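Putative adhesin (Bacteroides thetaiotaomicron, PDB 4QDG) is probably an outer-membrane lipoprotein of the FimB/Mfa2 fimbrial anchor family with a part in pilus-based adhesion, and binds magnesium. Local coordinates at residues Thr223-Val228 with Asp268-Leu273; Tyr23-Ala28 with Asp274-Trp279; Asn185-Asn190 with Met227-Tyr232. All coordinates share one frame; numbering follows the deposited sequence.

Interaction 1. Residues Thr223-Val228 with Asp268-Leu273. With MG (magnesium ion), chain D.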
loop_
_atom_site.group_PDB
_atom_site.type_symbol
_atom_site.label_atom_id
_atom_site.label_comp_id
_atom_site.label_asym_id
_atom_site.label_seq_id
_atom_site.Cartn_x
_atom_site.Cartn_y
_atom_site.Cartn_z
ATOM N N THR A 223 -5.728 -3.229 0.916
ATOM C CA THR A 223 -5.899 -2.878 -0.501
ATOM C C THR A 223 -4.579 -2.551 -1.178
ATOM O O THR A 223 -3.542 -2.386 -0.527
ATOM C CB THR A 223 -6.846 -1.640 -0.648
ATOM O OG1 THR A 223 -6.147 -0.444 -0.290
ATOM C CG2 THR A 223 -8.171 -1.750 0.174
ATOM N N SER A 224 -4.647 -2.376 -2.492
ATOM C CA SER A 224 -3.510 -1.956 -3.292
ATOM C C SER A 224 -3.428 -0.391 -3.207
ATOM O O SER A 224 -4.008 0.211 -2.294
ATOM C CB SER A 224 -3.657 -2.488 -4.719
ATOM O OG SER A 224 -2.581 -2.136 -5.564
ATOM N N ARG A 225 -2.707 0.252 -4.131
ATOM C CA ARG A 225 -2.428 1.691 -4.087
ATOM C C ARG A 225 -3.676 2.601 -4.173
ATOM O O ARG A 225 -4.565 2.428 -5.022
ATOM C CB ARG A 225 -1.414 2.073 -5.173
ATOM C CG ARG A 225 -0.729 3.389 -4.926
ATOM C CD ARG A 225 0.221 3.766 -6.025
ATOM N NE ARG A 225 0.842 5.073 -5.774
ATOM C CZ ARG A 225 1.618 5.708 -6.647
ATOM N NH1 ARG A 225 1.848 5.184 -7.846
ATOM N NH2 ARG A 225 2.145 6.885 -6.341
ATOM N N LEU A 226 -3.704 3.583 -3.270
ATOM C CA LEU A 226 -4.717 4.635 -3.207
ATOM C C LEU A 226 -4.200 5.839 -4.004
ATOM O O LEU A 226 -3.147 6.394 -3.671
ATOM C CB LEU A 226 -5.001 5.023 -1.762
ATOM C CG LEU A 226 -5.641 3.943 -0.880
ATOM C CD1 LEU A 226 -5.706 4.423 0.598
ATOM C CD2 LEU A 226 -7.028 3.533 -1.448
HETATM N N MSE A 227 -4.868 6.171 -5.120
HETATM C CA MSE A 227 -4.474 7.273 -5.990
HETATM C C MSE A 227 -5.624 8.184 -6.354
HETATM O O MSE A 227 -6.715 7.711 -6.642
HETATM C CB MSE A 227 -3.876 6.755 -7.321
HETATM C CG MSE A 227 -2.586 5.986 -7.158
HETATM SE SE MSE A 227 -1.586 5.829 -8.821
HETATM C CE MSE A 227 -0.727 7.685 -8.908
ATOM N N VAL A 228 -5.349 9.488 -6.448
ATOM C CA VAL A 228 -6.292 10.457 -7.014
ATOM C C VAL A 228 -6.125 10.351 -8.544
ATOM O O VAL A 228 -5.021 10.557 -9.050
ATOM C CB VAL A 228 -6.033 11.911 -6.519
ATOM C CG1 VAL A 228 -6.913 12.903 -7.277
ATOM C CG2 VAL A 228 -6.249 12.043 -5.020
ATOM N N ASP A 268 1.512 17.159 -0.567
ATOM C CA ASP A 268 0.904 16.746 -1.818
ATOM C C ASP A 268 -0.102 15.618 -1.524
ATOM O O ASP A 268 0.170 14.777 -0.664
ATOM C CB ASP A 268 1.971 16.316 -2.838
ATOM C CG ASP A 268 1.352 15.791 -4.108
ATOM O OD1 ASP A 268 0.609 16.561 -4.769
ATOM O OD2 ASP A 268 1.490 14.577 -4.374
ATOM N N SER A 269 -1.275 15.648 -2.183
ATOM C CA SER A 269 -2.350 14.668 -1.963
ATOM C C SER A 269 -1.879 13.220 -2.201
ATOM O O SER A 269 -2.103 12.362 -1.338
ATOM C CB SER A 269 -3.560 14.991 -2.826
ATOM O OG SER A 269 -4.210 16.117 -2.264
ATOM N N GLN A 270 -1.189 12.972 -3.316
ATOM C CA GLN A 270 -0.661 11.640 -3.658
ATOM C C GLN A 270 0.412 11.188 -2.656
ATOM O O GLN A 270 0.409 10.028 -2.245
ATOM C CB GLN A 270 -0.119 11.578 -5.107
ATOM C CG GLN A 270 0.080 10.122 -5.569
ATOM C CD GLN A 270 -1.159 9.262 -5.344
ATOM O OE1 GLN A 270 -2.243 9.546 -5.858
ATOM N NE2 GLN A 270 -1.043 8.236 -4.513
ATOM N N GLU A 271 1.291 12.111 -2.240
ATOM C CA GLU A 271 2.352 11.856 -1.239
ATOM C C GLU A 271 1.755 11.382 0.078
ATOM O O GLU A 271 2.285 10.456 0.689
ATOM C CB GLU A 271 3.208 13.107 -1.010
ATOM C CG GLU A 271 4.276 12.925 0.063
ATOM C CD GLU A 271 5.299 14.038 0.195
ATOM O OE1 GLU A 271 5.151 15.074 -0.487
ATOM O OE2 GLU A 271 6.252 13.876 0.988
ATOM N N PHE A 272 0.681 12.041 0.524
ATOM C CA PHE A 272 -0.082 11.700 1.730
ATOM C C PHE A 272 -0.676 10.287 1.568
ATOM O O PHE A 272 -0.544 9.449 2.479
ATOM C CB PHE A 272 -1.197 12.763 1.957
ATOM C CG PHE A 272 -2.175 12.448 3.058
ATOM C CD1 PHE A 272 -1.809 12.578 4.394
ATOM C CD2 PHE A 272 -3.458 11.986 2.761
ATOM C CE1 PHE A 272 -2.711 12.264 5.421
ATOM C CE2 PHE A 272 -4.355 11.677 3.781
ATOM C CZ PHE A 272 -3.978 11.832 5.103
ATOM N N LEU A 273 -1.296 10.013 0.402
ATOM C CA LEU A 273 -1.889 8.690 0.149
ATOM C C LEU A 273 -0.832 7.590 0.052
ATOM O O LEU A 273 -1.147 6.433 0.359
ATOM C CB LEU A 273 -2.752 8.680 -1.102
ATOM C CG LEU A 273 -3.974 9.600 -1.095
ATOM C CD1 LEU A 273 -4.518 9.755 -2.511
ATOM C CD2 LEU A 273 -5.061 9.081 -0.116
HETATM MG MG MG D . -0.617 4.532 1.391
HETATM O O HOH W 1 -1.392 4.122 -1.357
HETATM O O HOH W 2 -2.322 11.134 -8.097
HETATM O O HOH W 3 0.859 2.998 1.039
#
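Leu226 and Met227 run in extended form beside the start of helix 269-275, with the CA atoms of Leu226 and Leu273 6.0 Å apart and those of Met227 and Gln270 at 6.2 Å. The loop leaving strand 213-223 thus meets a helix, and a side-chain amide serves its peptide groups. Gln270 provides it: CG is anti to the backbone N (chi1 -165°), and the chain then bends at chi2. NE2 donates to Leu226 O at 2.9 Å along a nearly straight bond (169°), the acceptor lying in the amide plane. On the other side of Met227, Val228 N donates to Gln270 OE1 at 3.2 Å. Two bonds therefore fix the rotation of the amide, and a water joins the same OE1 to Val228 O. Arg225 crosses Gln270 at a slant, its guanidinium turned 80° from that amide, and its NE forms a salt bridge with Asp274, whose OD1 also accepts from Gln270 NE2. Further along the loop, Leu273 CD1 meets Val228 CG2 at 3.8 Å, the two side chains crossing at about a right angle. A second water bridges Leu226 N and Leu273 O, and that carbonyl oxygen binds magnesium at 2.2 Å together with Asn151 OD1 and Glu276 O. The water thus connects the loop backbone to a metal ligand, whose carbonyl the magnesium would be expected to polarise.

Interaction 2. Residues Tyr23-Ala28 with Asp274-Trp279. With MG (magnesium ion), chain D.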
loop_
_atom_site.group_PDB
_atom_site.type_symbol
_atom_site.label_atom_id
_atom_site.label_comp_id
_atom_site.label_asym_id
_atom_site.label_seq_id
_atom_site.Cartn_x
_atom_site.Cartn_y
_atom_site.Cartn_z
ATOM N N TYR A 23 9.764 6.796 2.772
ATOM C CA TYR A 23 8.536 7.421 2.252
ATOM C C TYR A 23 7.298 7.021 3.082
ATOM O O TYR A 23 6.366 6.360 2.614
ATOM C CB TYR A 23 8.319 7.071 0.778
ATOM C CG TYR A 23 7.613 8.161 0.004
ATOM C CD1 TYR A 23 8.118 9.461 -0.028
ATOM C CD2 TYR A 23 6.464 7.889 -0.738
ATOM C CE1 TYR A 23 7.497 10.461 -0.777
ATOM C CE2 TYR A 23 5.836 8.886 -1.486
ATOM C CZ TYR A 23 6.371 10.162 -1.520
ATOM O OH TYR A 23 5.779 11.150 -2.261
ATOM N N ASN A 24 7.334 7.422 4.336
ATOM C CA ASN A 24 6.319 7.153 5.328
ATOM C C ASN A 24 6.125 8.438 6.160
ATOM O O ASN A 24 6.820 9.428 5.932
ATOM C CB ASN A 24 6.723 5.927 6.174
ATOM C CG ASN A 24 8.129 5.977 6.724
ATOM O OD1 ASN A 24 8.518 6.928 7.385
ATOM N ND2 ASN A 24 8.916 4.947 6.474
HETATM N N MSE A 25 5.147 8.437 7.075
HETATM C CA MSE A 25 4.777 9.608 7.881
HETATM C C MSE A 25 5.837 9.935 8.944
HETATM O O MSE A 25 5.838 11.052 9.483
HETATM C CB MSE A 25 3.382 9.417 8.524
HETATM C CG MSE A 25 2.262 9.311 7.500
HETATM SE SE MSE A 25 2.061 10.912 6.323
HETATM C CE MSE A 25 1.075 12.059 7.533
ATOM N N GLU A 26 6.763 8.989 9.208
ATOM C CA GLU A 26 7.856 9.157 10.171
ATOM C C GLU A 26 9.058 9.785 9.512
ATOM O O GLU A 26 9.965 10.226 10.214
ATOM C CB GLU A 26 8.258 7.811 10.795
ATOM C CG GLU A 26 7.174 7.178 11.667
ATOM C CD GLU A 26 5.907 6.723 10.959
ATOM O OE1 GLU A 26 6.009 5.910 10.011
ATOM O OE2 GLU A 26 4.813 7.199 11.348
ATOM N N TYR A 27 9.078 9.821 8.163
ATOM C CA TYR A 27 10.183 10.346 7.352
ATOM C C TYR A 27 11.515 9.651 7.772
ATOM O O TYR A 27 12.581 10.275 7.836
ATOM C CB TYR A 27 10.275 11.887 7.480
ATOM C CG TYR A 27 9.182 12.641 6.754
ATOM C CD1 TYR A 27 7.906 12.763 7.304
ATOM C CD2 TYR A 27 9.436 13.281 5.543
ATOM C CE1 TYR A 27 6.906 13.485 6.656
ATOM C CE2 TYR A 27 8.440 14.002 4.885
ATOM C CZ TYR A 27 7.173 14.087 5.438
ATOM O OH TYR A 27 6.193 14.802 4.792
ATOM N N ALA A 28 11.415 8.356 8.099
ATOM C CA ALA A 28 12.541 7.585 8.581
ATOM C C ALA A 28 12.584 6.197 7.953
ATOM O O ALA A 28 11.549 5.551 7.790
ATOM C CB ALA A 28 12.478 7.481 10.110
ATOM N N ASP A 274 0.424 7.950 -0.360
ATOM C CA ASP A 274 1.514 6.972 -0.427
ATOM C C ASP A 274 2.254 6.857 0.892
ATOM O O ASP A 274 2.535 5.737 1.295
ATOM C CB ASP A 274 2.518 7.276 -1.544
ATOM C CG ASP A 274 1.954 7.329 -2.937
ATOM O OD1 ASP A 274 1.096 6.492 -3.254
ATOM O OD2 ASP A 274 2.428 8.182 -3.741
ATOM N N ARG A 275 2.558 7.975 1.577
ATOM C CA ARG A 275 3.307 7.929 2.854
ATOM C C ARG A 275 2.535 7.213 3.977
ATOM O O ARG A 275 3.142 6.548 4.793
ATOM C CB ARG A 275 3.692 9.329 3.348
ATOM C CG ARG A 275 4.852 9.943 2.614
ATOM C CD ARG A 275 5.304 11.192 3.348
ATOM N NE ARG A 275 6.393 11.854 2.640
ATOM C CZ ARG A 275 7.689 11.580 2.804
ATOM N NH1 ARG A 275 8.079 10.674 3.700
ATOM N NH2 ARG A 275 8.603 12.228 2.096
ATOM N N GLU A 276 1.228 7.396 4.030
ATOM C CA GLU A 276 0.422 6.752 5.042
ATOM C C GLU A 276 -0.104 5.425 4.514
ATOM O O GLU A 276 -0.693 5.383 3.439
ATOM C CB GLU A 276 -0.735 7.653 5.521
ATOM C CG GLU A 276 -1.511 7.039 6.686
ATOM C CD GLU A 276 -0.660 6.745 7.903
ATOM O OE1 GLU A 276 -0.495 7.660 8.744
ATOM O OE2 GLU A 276 -0.138 5.608 8.006
ATOM N N SER A 277 0.132 4.341 5.252
ATOM C CA SER A 277 -0.321 3.006 4.839
ATOM C C SER A 277 -1.248 2.341 5.893
ATOM O O SER A 277 -1.813 1.277 5.636
ATOM C CB SER A 277 0.887 2.113 4.564
ATOM O OG SER A 277 1.638 1.918 5.756
ATOM N N GLU A 278 -1.366 2.954 7.070
ATOM C CA GLU A 278 -2.173 2.464 8.177
ATOM C C GLU A 278 -3.238 3.482 8.430
ATOM O O GLU A 278 -2.927 4.597 8.817
ATOM C CB GLU A 278 -1.311 2.175 9.433
ATOM C CG GLU A 278 -0.344 0.998 9.286
ATOM C CD GLU A 278 -0.915 -0.405 9.122
ATOM O OE1 GLU A 278 -2.065 -0.643 9.560
ATOM O OE2 GLU A 278 -0.193 -1.281 8.587
ATOM N N TRP A 279 -4.491 3.140 8.084
ATOM C CA TRP A 279 -5.636 4.040 8.175
ATOM C C TRP A 279 -6.688 3.515 9.108
ATOM O O TRP A 279 -6.906 2.301 9.182
ATOM C CB TRP A 279 -6.265 4.197 6.782
ATOM C CG TRP A 279 -5.314 4.596 5.687
ATOM C CD1 TRP A 279 -4.653 3.764 4.831
ATOM C CD2 TRP A 279 -5.010 5.932 5.265
ATOM N NE1 TRP A 279 -3.913 4.496 3.935
ATOM C CE2 TRP A 279 -4.119 5.831 4.170
ATOM C CE3 TRP A 279 -5.362 7.211 5.742
ATOM C CZ2 TRP A 279 -3.606 6.960 3.513
ATOM C CZ3 TRP A 279 -4.850 8.329 5.095
ATOM C CH2 TRP A 279 -3.979 8.194 3.997
HETATM MG MG MG D . -0.617 4.532 1.391
HETATM O O HOH W 4 5.064 4.910 0.673
HETATM O O HOH W 5 4.108 10.117 -4.127
HETATM O O HOH W 6 3.788 6.052 8.055
HETATM O O HOH W 7 1.394 6.701 11.277
HETATM O O HOH W 3 0.859 2.998 1.039
#
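Arg275 lays its guanidinium between two tyrosines, Tyr27 over one face and Tyr23 over the opposite one. Its CG is anti to the carbonyl carbon (chi1 -76°), and the chain runs extended to NE. The Tyr27 stack is the flatter: the planes are 19° apart, and CZ of Arg275 stands 3.8 Å from the Tyr27 ring centroid, a cation-pi contact. Tyr23 is turned 46° from the guanidinium plane, its CD1 lying 3.5 Å from Arg275 NH2. Its ring also receives Arg275 CG over the centre of a face, a CH-pi contact at 4.1 Å from the centroid. At the guanidinium edge, NH1 donates to Asn24 O at 2.8 Å. Tyr27 N reaches that oxygen from the other face of the carbonyl, closing a type I turn, while Arg275 NE makes a salt bridge with Glu271. One nearly parallel ring, one inclined ring and an edge bond thus enclose the cation. Arg275 CA lies 3.4 Å from Tyr23 O in a CA-H...O contact. Selenomethionine Met25 packs SE on Arg275 CB at 3.7 Å, and a water joins Tyr23 OH to Asp274 OD2, the carboxylate whose OD1 pairs with Arg225. Glu276 O binds magnesium at 2.2 Å. The loop between strand 15-20 and helix 31-34 seats against the last turn of helix 269-275, where the chain swings into strand 278-285, the parallel partner of strand 140-159, whose Met147 touches Tyr23.

Interaction 3. Residues Asn185-Asn190 with Met227-Tyr232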
loop_
_atom_site.group_PDB
_atom_site.type_symbol
_atom_site.label_atom_id
_atom_site.label_comp_id
_atom_site.label_asym_id
_atom_site.label_seq_id
_atom_site.Cartn_x
_atom_site.Cartn_y
_atom_site.Cartn_z
ATOM N N ASN A 185 4.980 2.503 -11.843
ATOM C CA ASN A 185 4.220 2.294 -10.626
ATOM C C ASN A 185 2.824 2.994 -10.665
ATOM O O ASN A 185 2.081 2.947 -9.672
ATOM C CB ASN A 185 5.016 2.716 -9.372
ATOM C CG ASN A 185 4.559 2.009 -8.147
ATOM O OD1 ASN A 185 4.366 0.778 -8.135
ATOM N ND2 ASN A 185 4.324 2.790 -7.104
ATOM N N ASN A 186 2.454 3.596 -11.810
ATOM C CA ASN A 186 1.129 4.187 -11.931
ATOM C C ASN A 186 0.079 3.055 -12.114
ATOM O O ASN A 186 0.425 1.959 -12.587
ATOM C CB ASN A 186 1.085 5.175 -13.126
ATOM C CG ASN A 186 -0.150 6.083 -13.164
ATOM O OD1 ASN A 186 -0.946 6.159 -12.209
ATOM N ND2 ASN A 186 -0.337 6.809 -14.272
ATOM N N LEU A 187 -1.194 3.318 -11.755
ATOM C CA LEU A 187 -2.238 2.311 -11.933
ATOM C C LEU A 187 -2.731 2.292 -13.358
ATOM O O LEU A 187 -2.821 3.338 -14.001
ATOM C CB LEU A 187 -3.443 2.538 -10.985
ATOM C CG LEU A 187 -3.153 2.453 -9.492
ATOM C CD1 LEU A 187 -4.305 3.031 -8.689
ATOM C CD2 LEU A 187 -2.749 0.997 -9.049
ATOM N N LEU A 188 -3.063 1.088 -13.845
ATOM C CA LEU A 188 -3.633 0.852 -15.166
ATOM C C LEU A 188 -5.071 0.363 -15.029
ATOM O O LEU A 188 -5.297 -0.592 -14.302
ATOM C CB LEU A 188 -2.810 -0.189 -15.932
ATOM C CG LEU A 188 -1.460 0.241 -16.496
ATOM C CD1 LEU A 188 -0.759 -0.952 -17.101
ATOM C CD2 LEU A 188 -1.603 1.316 -17.584
ATOM N N GLU A 189 -6.025 0.960 -15.755
ATOM C CA GLU A 189 -7.441 0.555 -15.703
ATOM C C GLU A 189 -7.594 -0.919 -16.117
ATOM O O GLU A 189 -7.181 -1.299 -17.209
ATOM C CB GLU A 189 -8.304 1.485 -16.565
ATOM C CG GLU A 189 -9.779 1.399 -16.217
ATOM C CD GLU A 189 -10.687 2.466 -16.802
ATOM O OE1 GLU A 189 -10.173 3.441 -17.397
ATOM O OE2 GLU A 189 -11.923 2.321 -16.667
ATOM N N ASN A 190 -8.127 -1.754 -15.212
ATOM C CA ASN A 190 -8.214 -3.199 -15.426
ATOM C C ASN A 190 -9.592 -3.780 -15.036
ATOM O O ASN A 190 -9.828 -4.984 -15.189
ATOM C CB ASN A 190 -7.100 -3.878 -14.607
ATOM C CG ASN A 190 -6.847 -5.323 -14.974
ATOM O OD1 ASN A 190 -6.537 -5.657 -16.117
ATOM N ND2 ASN A 190 -7.029 -6.218 -14.031
HETATM N N MSE A 227 -4.868 6.171 -5.120
HETATM C CA MSE A 227 -4.474 7.273 -5.990
HETATM C C MSE A 227 -5.624 8.184 -6.354
HETATM O O MSE A 227 -6.715 7.711 -6.642
HETATM C CB MSE A 227 -3.876 6.755 -7.321
HETATM C CG MSE A 227 -2.586 5.986 -7.158
HETATM SE SE MSE A 227 -1.586 5.829 -8.821
HETATM C CE MSE A 227 -0.727 7.685 -8.908
ATOM N N VAL A 228 -5.349 9.488 -6.448
ATOM C CA VAL A 228 -6.292 10.457 -7.014
ATOM C C VAL A 228 -6.125 10.351 -8.544
ATOM O O VAL A 228 -5.021 10.557 -9.050
ATOM C CB VAL A 228 -6.033 11.911 -6.519
ATOM C CG1 VAL A 228 -6.913 12.903 -7.277
ATOM C CG2 VAL A 228 -6.249 12.043 -5.020
ATOM N N ARG A 229 -7.170 9.998 -9.264
ATOM C CA ARG A 229 -7.142 9.949 -10.736
ATOM C C ARG A 229 -8.530 10.243 -11.254
ATOM O O ARG A 229 -9.492 10.075 -10.510
ATOM C CB ARG A 229 -6.594 8.626 -11.296
ATOM C CG ARG A 229 -7.424 7.419 -10.916
ATOM C CD ARG A 229 -6.498 6.292 -10.568
ATOM N NE ARG A 229 -7.202 5.019 -10.379
ATOM C CZ ARG A 229 -7.594 4.543 -9.203
ATOM N NH1 ARG A 229 -7.439 5.262 -8.103
ATOM N NH2 ARG A 229 -8.147 3.346 -9.119
ATOM N N ASP A 230 -8.648 10.705 -12.501
ATOM C CA ASP A 230 -9.968 11.085 -12.996
ATOM C C ASP A 230 -10.771 9.874 -13.537
ATOM O O ASP A 230 -11.960 10.041 -13.768
ATOM C CB ASP A 230 -9.910 12.267 -14.011
ATOM C CG ASP A 230 -8.998 12.130 -15.216
ATOM O OD1 ASP A 230 -8.769 10.981 -15.671
ATOM O OD2 ASP A 230 -8.554 13.179 -15.748
ATOM N N TRP A 231 -10.162 8.668 -13.654
ATOM C CA TRP A 231 -10.871 7.497 -14.199
ATOM C C TRP A 231 -11.458 6.545 -13.139
ATOM O O TRP A 231 -12.253 5.681 -13.492
ATOM C CB TRP A 231 -10.005 6.715 -15.211
ATOM C CG TRP A 231 -8.647 6.300 -14.728
ATOM C CD1 TRP A 231 -7.476 6.982 -14.897
ATOM C CD2 TRP A 231 -8.301 5.049 -14.116
ATOM N NE1 TRP A 231 -6.426 6.258 -14.379
ATOM C CE2 TRP A 231 -6.899 5.048 -13.928
ATOM C CE3 TRP A 231 -9.043 3.931 -13.687
ATOM C CZ2 TRP A 231 -6.222 3.974 -13.329
ATOM C CZ3 TRP A 231 -8.368 2.873 -13.087
ATOM C CH2 TRP A 231 -6.975 2.903 -12.910
ATOM N N TYR A 232 -11.119 6.707 -11.859
ATOM C CA TYR A 232 -11.732 5.899 -10.813
ATOM C C TYR A 232 -11.801 6.655 -9.518
ATOM O O TYR A 232 -10.856 7.322 -9.127
ATOM C CB TYR A 232 -11.088 4.509 -10.581
ATOM C CG TYR A 232 -12.150 3.502 -10.191
ATOM C CD1 TYR A 232 -12.946 2.900 -11.158
ATOM C CD2 TYR A 232 -12.460 3.264 -8.851
ATOM C CE1 TYR A 232 -13.995 2.061 -10.814
ATOM C CE2 TYR A 232 -13.525 2.439 -8.496
ATOM C CZ TYR A 232 -14.273 1.819 -9.486
ATOM O OH TYR A 232 -15.330 0.995 -9.210
HETATM O O HOH W 8 -3.889 5.744 -15.466
#
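Met227, a selenomethionine, opens the second segment by sliding past Leu187 in the opposite direction, its CG 3.7 Å from Leu187 CD1. Its SE comes 3.5 Å from Asn186 OD1, the two side chains crossing at about a right angle. Two residues on, Arg229 has CG in the crowded position between the backbone N and the carbonyl carbon (chi1 62°), and the chain bends at chi2, with NE over a face of Trp231. Leu187 CD1 sits over the centre of its guanidinium, 3.7 Å from CZ, and Tyr232 CB lies over the opposite face. In the guanidinium plane, NH1 donates to Met227 O at 2.9 Å, and NH2 forms a salt bridge with Asp176. Trp231 follows, with Glu189 over the other face of its indole. Glu189 CB makes a CH-pi contact 4.0 Å from the centroid of the six-membered ring, and its carboxylate lies within 11° of parallel to the indole. Leu187 O approaches the ring edge, 3.5 Å from CZ2. A water donates to that oxygen and accepts a weak bond from Trp231 NE1. Apolar packing, the CH-pi contact and one bridging water join the two loops, while the bonds of the Arg229 guanidinium run to its own segment and to Asp176, and one of its faces meets Leu187 CD1.

In the fold
Followed from the N terminus, the chain first lays down 23-28, whose partner 274-279 arrives only near the end, so interaction 2 closes a long loop holding both other contacts. Within it, interaction 3 joins 185-190 to 227-232, and interaction 1 joins 223-228 to 268-273. These two loops overlap rather than enclose one another, because Met227 and Val228 serve both. Interactions 1 and 2 meet on helix 269-275, through the Arg225-Asp274 salt bridge and a common magnesium ion. The series thus runs from surface loops near strand 180-181, through the connection after strand 213-223, to the helix and the N-terminal loop after strand 15-20.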